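Local coordinates for protein putative glucosidase lplD, ALPHA-GALACTURONIDASE (Bacillus subtilis, PDB 3FEF) that hydrolyses alpha-1,4-linked galacturonate, releasing alpha-D-galacturonate, as a family 4 glycoside hydrolase that depends on NAD(+) and manganese and assembles as a homotetramer, at residues I125-E128 against I129-I133; C152-V155 against L156-F160; R391-S394 against N395-V399. All coordinates share one frame; numbering follows the deposited sequence.

Contact 1 (I125-E128 against I129-I133)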
loop_
_atom_site.group_PDB
_atom_site.type_symbol
_atom_site.label_atom_id
_atom_site.label_comp_id
_atom_site.label_asym_id
_atom_site.label_seq_id
_atom_site.Cartn_x
_atom_site.Cartn_y
_atom_site.Cartn_z
ATOM N N ILE A 125 -17.827 9.966 -24.535
ATOM C CA ILE A 125 -19.015 9.133 -24.718
ATOM C C ILE A 125 -19.329 8.335 -23.445
ATOM O O ILE A 125 -20.482 8.212 -23.042
ATOM C CB ILE A 125 -18.860 8.186 -25.924
ATOM C CG1 ILE A 125 -18.659 8.996 -27.208
ATOM C CG2 ILE A 125 -20.081 7.282 -26.058
ATOM C CD1 ILE A 125 -18.553 8.137 -28.468
ATOM N N PHE A 126 -18.298 7.805 -22.792
ATOM C CA PHE A 126 -18.537 6.980 -21.617
ATOM C C PHE A 126 -18.756 7.812 -20.353
ATOM O O PHE A 126 -19.471 7.388 -19.437
ATOM C CB PHE A 126 -17.436 5.921 -21.449
ATOM C CG PHE A 126 -17.646 4.710 -22.311
ATOM C CD1 PHE A 126 -18.127 3.522 -21.760
ATOM C CD2 PHE A 126 -17.408 4.768 -23.681
ATOM C CE1 PHE A 126 -18.345 2.395 -22.568
ATOM C CE2 PHE A 126 -17.624 3.638 -24.508
ATOM C CZ PHE A 126 -18.094 2.458 -23.948
ATOM N N ALA A 127 -18.163 9.003 -20.308
ATOM C CA ALA A 127 -18.458 9.946 -19.234
ATOM C C ALA A 127 -19.949 10.248 -19.235
ATOM O O ALA A 127 -20.584 10.282 -18.178
ATOM C CB ALA A 127 -17.655 11.242 -19.413
ATOM N N GLU A 128 -20.506 10.462 -20.428
ATOM C CA GLU A 128 -21.935 10.744 -20.572
ATOM C C GLU A 128 -22.799 9.530 -20.198
ATOM O O GLU A 128 -23.821 9.659 -19.534
ATOM C CB GLU A 128 -22.274 11.219 -22.004
ATOM C CG GLU A 128 -23.787 11.442 -22.205
ATOM C CD GLU A 128 -24.159 12.154 -23.507
ATOM O OE1 GLU A 128 -23.533 11.901 -24.569
ATOM O OE2 GLU A 128 -25.115 12.969 -23.472
ATOM N N ILE A 129 -22.388 8.347 -20.631
ATOM C CA ILE A 129 -23.081 7.124 -20.237
ATOM C C ILE A 129 -23.013 6.939 -18.722
ATOM O O ILE A 129 -24.018 6.660 -18.067
ATOM C CB ILE A 129 -22.505 5.910 -20.970
ATOM C CG1 ILE A 129 -22.953 5.935 -22.441
ATOM C CG2 ILE A 129 -22.949 4.638 -20.292
ATOM C CD1 ILE A 129 -22.161 4.953 -23.357
ATOM N N ALA A 130 -21.834 7.141 -18.150
ATOM C CA ALA A 130 -21.692 6.976 -16.701
ATOM C C ALA A 130 -22.572 7.937 -15.895
ATOM O O ALA A 130 -23.072 7.575 -14.821
ATOM C CB ALA A 130 -20.206 7.107 -16.267
ATOM N N ARG A 131 -22.742 9.166 -16.391
ATOM C CA ARG A 131 -23.551 10.147 -15.672
ATOM C C ARG A 131 -25.019 9.772 -15.781
ATOM O O ARG A 131 -25.789 9.984 -14.848
ATOM C CB ARG A 131 -23.287 11.578 -16.174
ATOM C CG ARG A 131 -21.956 12.166 -15.676
ATOM C CD ARG A 131 -21.823 13.662 -15.986
ATOM N NE ARG A 131 -21.639 13.849 -17.415
ATOM C CZ ARG A 131 -20.455 13.948 -18.020
ATOM N NH1 ARG A 131 -19.330 13.899 -17.307
ATOM N NH2 ARG A 131 -20.406 14.100 -19.339
ATOM N N ALA A 132 -25.393 9.170 -16.909
ATOM C CA ALA A 132 -26.782 8.743 -17.127
ATOM C C ALA A 132 -27.141 7.547 -16.259
ATOM O O ALA A 132 -28.199 7.508 -15.627
ATOM C CB ALA A 132 -27.011 8.416 -18.606
ATOM N N ILE A 133 -26.257 6.555 -16.240
ATOM C CA ILE A 133 -26.411 5.423 -15.334
ATOM C C ILE A 133 -26.489 5.910 -13.893
ATOM O O ILE A 133 -27.344 5.475 -13.128
ATOM C CB ILE A 133 -25.242 4.447 -15.499
ATOM C CG1 ILE A 133 -25.305 3.817 -16.886
ATOM C CG2 ILE A 133 -25.255 3.390 -14.397
ATOM C CD1 ILE A 133 -24.046 3.113 -17.277
#
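I129 N, A130 N, R131 N and A132 N donate in turn to I125 O, F126 O, A127 O and E128 O, four successive i to i+4 bonds that carry one alpha-helix through the contact; the shortest, A130 N to F126 O, measures 2.7 Å. On this scaffold, residues four apart are brought onto the same flank. I125 and I129 lie side by side and point the same way, the branch methyl CG2 of I125 meeting the terminal CD1 of I129 at 4.1 Å. R131 does something different: its chain turns at chi3 (-71°) and folds back along the helix, which lays the guanidinium over the preceding turn. A127 O sits under the centre of that flat group, 3.7 Å from R131 CZ. The face thus packs on backbone, A127 O and E128 N, while the A127 methyl lies out beyond the rim, its CB 3.8 Å from R131 NH1 and 4.0 Å from R131 NH2. Helix 112-136 packs here within the Rossmann-like domain: F126 and A130 lean on helix 149-159, R131 on V159 of that same helix, I133 on V142 of strand 141-144, and A132 on L69 and L73 of helix 69-73.

Contact 2 (C152-V155 against L156-F160)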
loop_
_atom_site.group_PDB
_atom_site.type_symbol
_atom_site.label_atom_id
_atom_site.label_comp_id
_atom_site.label_asym_id
_atom_site.label_seq_id
_atom_site.Cartn_x
_atom_site.Cartn_y
_atom_site.Cartn_z
ATOM N N CYS A 152 -12.432 2.644 -21.552
ATOM C CA CYS A 152 -13.869 2.860 -21.401
ATOM C C CYS A 152 -14.322 2.454 -20.030
ATOM O O CYS A 152 -15.013 3.191 -19.331
ATOM C CB CYS A 152 -14.662 2.032 -22.426
ATOM S SG CYS A 152 -14.350 2.525 -24.107
ATOM N N THR A 153 -13.941 1.254 -19.629
ATOM C CA THR A 153 -14.375 0.788 -18.333
ATOM C C THR A 153 -13.824 1.705 -17.243
ATOM O O THR A 153 -14.499 1.976 -16.260
ATOM C CB THR A 153 -13.946 -0.672 -18.127
ATOM O OG1 THR A 153 -14.383 -1.429 -19.268
ATOM C CG2 THR A 153 -14.579 -1.235 -16.887
ATOM N N ARG A 154 -12.593 2.183 -17.417
ATOM C CA ARG A 154 -11.988 3.000 -16.383
ATOM C C ARG A 154 -12.706 4.330 -16.255
ATOM O O ARG A 154 -12.794 4.877 -15.165
ATOM C CB ARG A 154 -10.518 3.258 -16.683
ATOM C CG ARG A 154 -9.859 4.099 -15.622
ATOM C CD ARG A 154 -9.636 3.348 -14.290
ATOM N NE ARG A 154 -8.654 4.120 -13.534
ATOM C CZ ARG A 154 -8.927 4.830 -12.448
ATOM N NH1 ARG A 154 -10.139 4.816 -11.919
ATOM N NH2 ARG A 154 -7.976 5.535 -11.880
ATOM N N VAL A 155 -13.222 4.837 -17.372
ATOM C CA VAL A 155 -13.915 6.125 -17.396
ATOM C C VAL A 155 -15.209 5.990 -16.626
ATOM O O VAL A 155 -15.578 6.882 -15.871
ATOM C CB VAL A 155 -14.169 6.623 -18.855
ATOM C CG1 VAL A 155 -15.163 7.818 -18.886
ATOM C CG2 VAL A 155 -12.842 6.990 -19.533
ATOM N N LEU A 156 -15.902 4.863 -16.803
ATOM C CA LEU A 156 -17.102 4.621 -16.008
ATOM C C LEU A 156 -16.837 4.861 -14.501
ATOM O O LEU A 156 -17.590 5.571 -13.828
ATOM C CB LEU A 156 -17.646 3.204 -16.264
ATOM C CG LEU A 156 -18.172 2.958 -17.677
ATOM C CD1 LEU A 156 -18.748 1.545 -17.877
ATOM C CD2 LEU A 156 -19.219 4.045 -18.027
ATOM N N TYR A 157 -15.775 4.253 -13.969
ATOM C CA TYR A 157 -15.499 4.360 -12.543
ATOM C C TYR A 157 -15.020 5.753 -12.137
ATOM O O TYR A 157 -15.295 6.200 -11.027
ATOM C CB TYR A 157 -14.479 3.298 -12.080
ATOM C CG TYR A 157 -15.106 1.939 -11.870
ATOM C CD1 TYR A 157 -15.174 1.021 -12.910
ATOM C CD2 TYR A 157 -15.659 1.590 -10.648
ATOM C CE1 TYR A 157 -15.760 -0.222 -12.740
ATOM C CE2 TYR A 157 -16.255 0.328 -10.460
ATOM C CZ TYR A 157 -16.296 -0.561 -11.518
ATOM O OH TYR A 157 -16.880 -1.803 -11.370
ATOM N N LYS A 158 -14.294 6.420 -13.024
ATOM C CA LYS A 158 -13.773 7.742 -12.718
ATOM C C LYS A 158 -14.915 8.739 -12.632
ATOM O O LYS A 158 -14.904 9.660 -11.809
ATOM C CB LYS A 158 -12.755 8.199 -13.765
ATOM C CG LYS A 158 -11.418 7.460 -13.713
ATOM C CD LYS A 158 -10.507 7.837 -14.898
ATOM C CE LYS A 158 -9.845 9.195 -14.700
ATOM N NZ LYS A 158 -8.705 9.123 -13.714
ATOM N N VAL A 159 -15.913 8.551 -13.470
ATOM C CA VAL A 159 -16.996 9.512 -13.529
ATOM C C VAL A 159 -18.110 9.158 -12.543
ATOM O O VAL A 159 -18.779 10.041 -12.005
ATOM C CB VAL A 159 -17.549 9.628 -14.959
ATOM C CG1 VAL A 159 -18.711 10.612 -15.004
ATOM C CG2 VAL A 159 -16.428 10.048 -15.902
ATOM N N PHE A 160 -18.288 7.865 -12.289
ATOM C CA PHE A 160 -19.263 7.393 -11.290
ATOM C C PHE A 160 -18.575 6.347 -10.417
ATOM O O PHE A 160 -18.661 5.145 -10.702
ATOM C CB PHE A 160 -20.467 6.802 -12.024
ATOM C CG PHE A 160 -21.526 6.202 -11.125
ATOM C CD1 PHE A 160 -21.623 6.555 -9.775
ATOM C CD2 PHE A 160 -22.455 5.319 -11.653
ATOM C CE1 PHE A 160 -22.592 6.001 -8.959
ATOM C CE2 PHE A 160 -23.446 4.760 -10.843
ATOM C CZ PHE A 160 -23.517 5.107 -9.486
#
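With CG anti to the backbone N (chi1 -180°) and the chain then bent at chi2 (72°), R154 swings its guanidinium along the helix toward K158, whose own CG, anti to the carbonyl carbon (chi1 -71°), is set over that flat group. The pair belongs to helix 149-159, the crossover helix of a beta-alpha-beta unit between the parallel strands 141-144 and 164-167 of the Rossmann-like sheet, and illustrates how two like charges one turn apart can share a surface. The two chains cross at a slant, and K158 brings its methylenes, not its ammonium, against R154: K158 CG lies over one face of the R154 guanidinium, offset toward its rim, 3.4 Å from NH1, and K158 CD reaches R154 CG at 3.9 Å. Later bends in the lysine chain set the course of its ammonium end. The charged ends are 4.1 Å apart between R154 NH2 and K158 NZ, and each has a salt-bridge partner beyond the segments, E397 for R154 and D401 for K158, which probably offset the repulsion between them. Round the helix, V155 and V159 run side by side, with CG1 of the first 3.9 Å from CG2 of the second.

The backbone repeats the i to i+4 pattern, with L156 N, K158 N and V159 N donating to C152 O, R154 O and V155 O; Y157 N to T153 O is a weak, stretched member at 3.5 Å. The helix closes as F160 leaves helical geometry, its N still bonded to L156 O. Y157 extends toward strand 164-167, where its OH is hydrogen-bonded to A165 O. At the near end of the same ring, T153 O lies at the edge, close to the ring plane, 3.5 Å from Y157 CD1.

Contact 3 (R391-S394 against N395-V399)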
loop_
_atom_site.group_PDB
_atom_site.type_symbol
_atom_site.label_atom_id
_atom_site.label_comp_id
_atom_site.label_asym_id
_atom_site.label_seq_id
_atom_site.Cartn_x
_atom_site.Cartn_y
_atom_site.Cartn_z
ATOM N N ARG A 391 3.489 -0.482 -18.325
ATOM C CA ARG A 391 3.663 0.543 -19.332
ATOM C C ARG A 391 2.356 0.917 -20.063
ATOM O O ARG A 391 2.026 2.092 -20.182
ATOM C CB ARG A 391 4.724 0.072 -20.298
ATOM C CG ARG A 391 5.008 1.056 -21.394
ATOM C CD ARG A 391 6.352 0.753 -21.987
ATOM N NE ARG A 391 6.489 1.467 -23.243
ATOM C CZ ARG A 391 7.361 1.135 -24.184
ATOM N NH1 ARG A 391 8.169 0.089 -24.027
ATOM N NH2 ARG A 391 7.402 1.846 -25.291
ATOM N N HIS A 392 1.617 -0.082 -20.555
ATOM C CA HIS A 392 0.320 0.156 -21.203
ATOM C C HIS A 392 -0.706 0.737 -20.238
ATOM O O HIS A 392 -1.500 1.606 -20.583
ATOM C CB HIS A 392 -0.238 -1.147 -21.806
ATOM C CG HIS A 392 0.541 -1.644 -22.983
ATOM N ND1 HIS A 392 0.478 -1.044 -24.221
ATOM C CD2 HIS A 392 1.408 -2.685 -23.109
ATOM C CE1 HIS A 392 1.276 -1.683 -25.059
ATOM N NE2 HIS A 392 1.846 -2.687 -24.413
ATOM N N ILE A 393 -0.727 0.210 -19.028
ATOM C CA ILE A 393 -1.576 0.797 -18.018
ATOM C C ILE A 393 -1.295 2.299 -17.796
ATOM O O ILE A 393 -2.237 3.093 -17.789
ATOM C CB ILE A 393 -1.545 -0.028 -16.727
ATOM C CG1 ILE A 393 -2.328 -1.333 -16.962
ATOM C CG2 ILE A 393 -2.151 0.775 -15.564
ATOM C CD1 ILE A 393 -2.252 -2.290 -15.833
ATOM N N SER A 394 -0.023 2.688 -17.640
ATOM C CA SER A 394 0.355 4.116 -17.635
ATOM C C SER A 394 -0.358 4.878 -18.737
ATOM O O SER A 394 -0.949 5.919 -18.506
ATOM C CB SER A 394 1.848 4.285 -17.925
ATOM O OG SER A 394 2.566 4.252 -16.743
ATOM N N ASN A 395 -0.240 4.364 -19.952
ATOM C CA ASN A 395 -0.857 4.976 -21.128
ATOM C C ASN A 395 -2.374 5.048 -21.078
ATOM O O ASN A 395 -2.989 6.086 -21.408
ATOM C CB ASN A 395 -0.380 4.251 -22.386
ATOM C CG ASN A 395 1.106 4.391 -22.570
ATOM O OD1 ASN A 395 1.742 5.209 -21.881
ATOM N ND2 ASN A 395 1.686 3.578 -23.451
ATOM N N GLN A 396 -2.981 3.943 -20.668
ATOM C CA GLN A 396 -4.435 3.889 -20.484
ATOM C C GLN A 396 -4.940 4.878 -19.417
ATOM O O GLN A 396 -5.917 5.579 -19.644
ATOM C CB GLN A 396 -4.873 2.444 -20.196
ATOM C CG GLN A 396 -4.633 1.530 -21.421
ATOM C CD GLN A 396 -4.739 0.027 -21.104
ATOM O OE1 GLN A 396 -4.884 -0.367 -19.951
ATOM N NE2 GLN A 396 -4.627 -0.810 -22.138
ATOM N N GLU A 397 -4.267 4.957 -18.271
ATOM C CA GLU A 397 -4.618 5.945 -17.242
ATOM C C GLU A 397 -4.503 7.379 -17.768
ATOM O O GLU A 397 -5.355 8.208 -17.508
ATOM C CB GLU A 397 -3.732 5.800 -15.976
ATOM C CG GLU A 397 -3.952 4.544 -15.128
ATOM C CD GLU A 397 -5.369 4.447 -14.547
ATOM O OE1 GLU A 397 -5.746 5.323 -13.723
ATOM O OE2 GLU A 397 -6.104 3.483 -14.902
ATOM N N ALA A 398 -3.427 7.678 -18.479
ATOM C CA ALA A 398 -3.212 9.020 -19.033
ATOM C C ALA A 398 -4.282 9.372 -20.059
ATOM O O ALA A 398 -4.781 10.509 -20.095
ATOM C CB ALA A 398 -1.844 9.117 -19.653
ATOM N N VAL A 399 -4.647 8.399 -20.891
ATOM C CA VAL A 399 -5.700 8.621 -21.882
ATOM C C VAL A 399 -7.023 8.967 -21.207
ATOM O O VAL A 399 -7.704 9.909 -21.612
ATOM C CB VAL A 399 -5.861 7.432 -22.865
ATOM C CG1 VAL A 399 -7.117 7.601 -23.731
ATOM C CG2 VAL A 399 -4.610 7.313 -23.782
HETATM O O HOH W 1 -0.177 1.640 -24.739
#
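Helix 383-405 of the family 4 C-terminal domain supplies this contact, a turn-to-turn arrangement in which two polar side chains lie back on the carbonyls before them. N395 brings its CG to 3.4 Å from R391 O. Q396 packs on H392: its CG, anti to its own carbonyl carbon (chi1 -66°), is 3.2 Å from H392 O, the acceptor that Q396 N also uses. Beyond CG the chain is extended and crosses I393 at a slant, bringing OE1 to 4.0 Å from I393 CG1. An alanine here, keeping only CB near H392 O, would probably lose the CG contact at that carbonyl and leave I393, and S150 and V151 of helix 149-159, without their neighbour. On one flank a water bridges H392 and N395, accepting from N395 ND2 at 3.0 Å and lying 2.8 Å from H392 ND1. I393 and E397 run side by side, while E397 N donates to I393 O, nearly straight at 175°. H392 NE2 binds F276 O and N395 OD1 binds N417 of the same chain. The i to i+4 backbone bonds are those of a regular alpha-helix, here with a flank at the subunit interface, where R391 NH1 binds N417 of a second subunit.

The three contacts show one local pattern, the i to i+4 turn, used on three helices that then meet. Contact 1 and contact 2 are about 8 Å apart between centres and pack directly: F126 CE2 lies 3.5 Å from C152 SG, and R131 CG 3.7 Å from V159 CG1, joining two helices of the Rossmann-like domain, which probably binds NAD(+). Contact 2 reaches contact 3 through the salt bridge from R154 NH2 to E397 OE1, 2.9 Å, which ties that domain to the C-terminal domain; contacts 1 and 3 do not touch. The magnesium seen in the crystal, at the site assigned to manganese, is held by C169 and H206, about 11 Å from the side chain of T153 and about 12 Å from that of Q396.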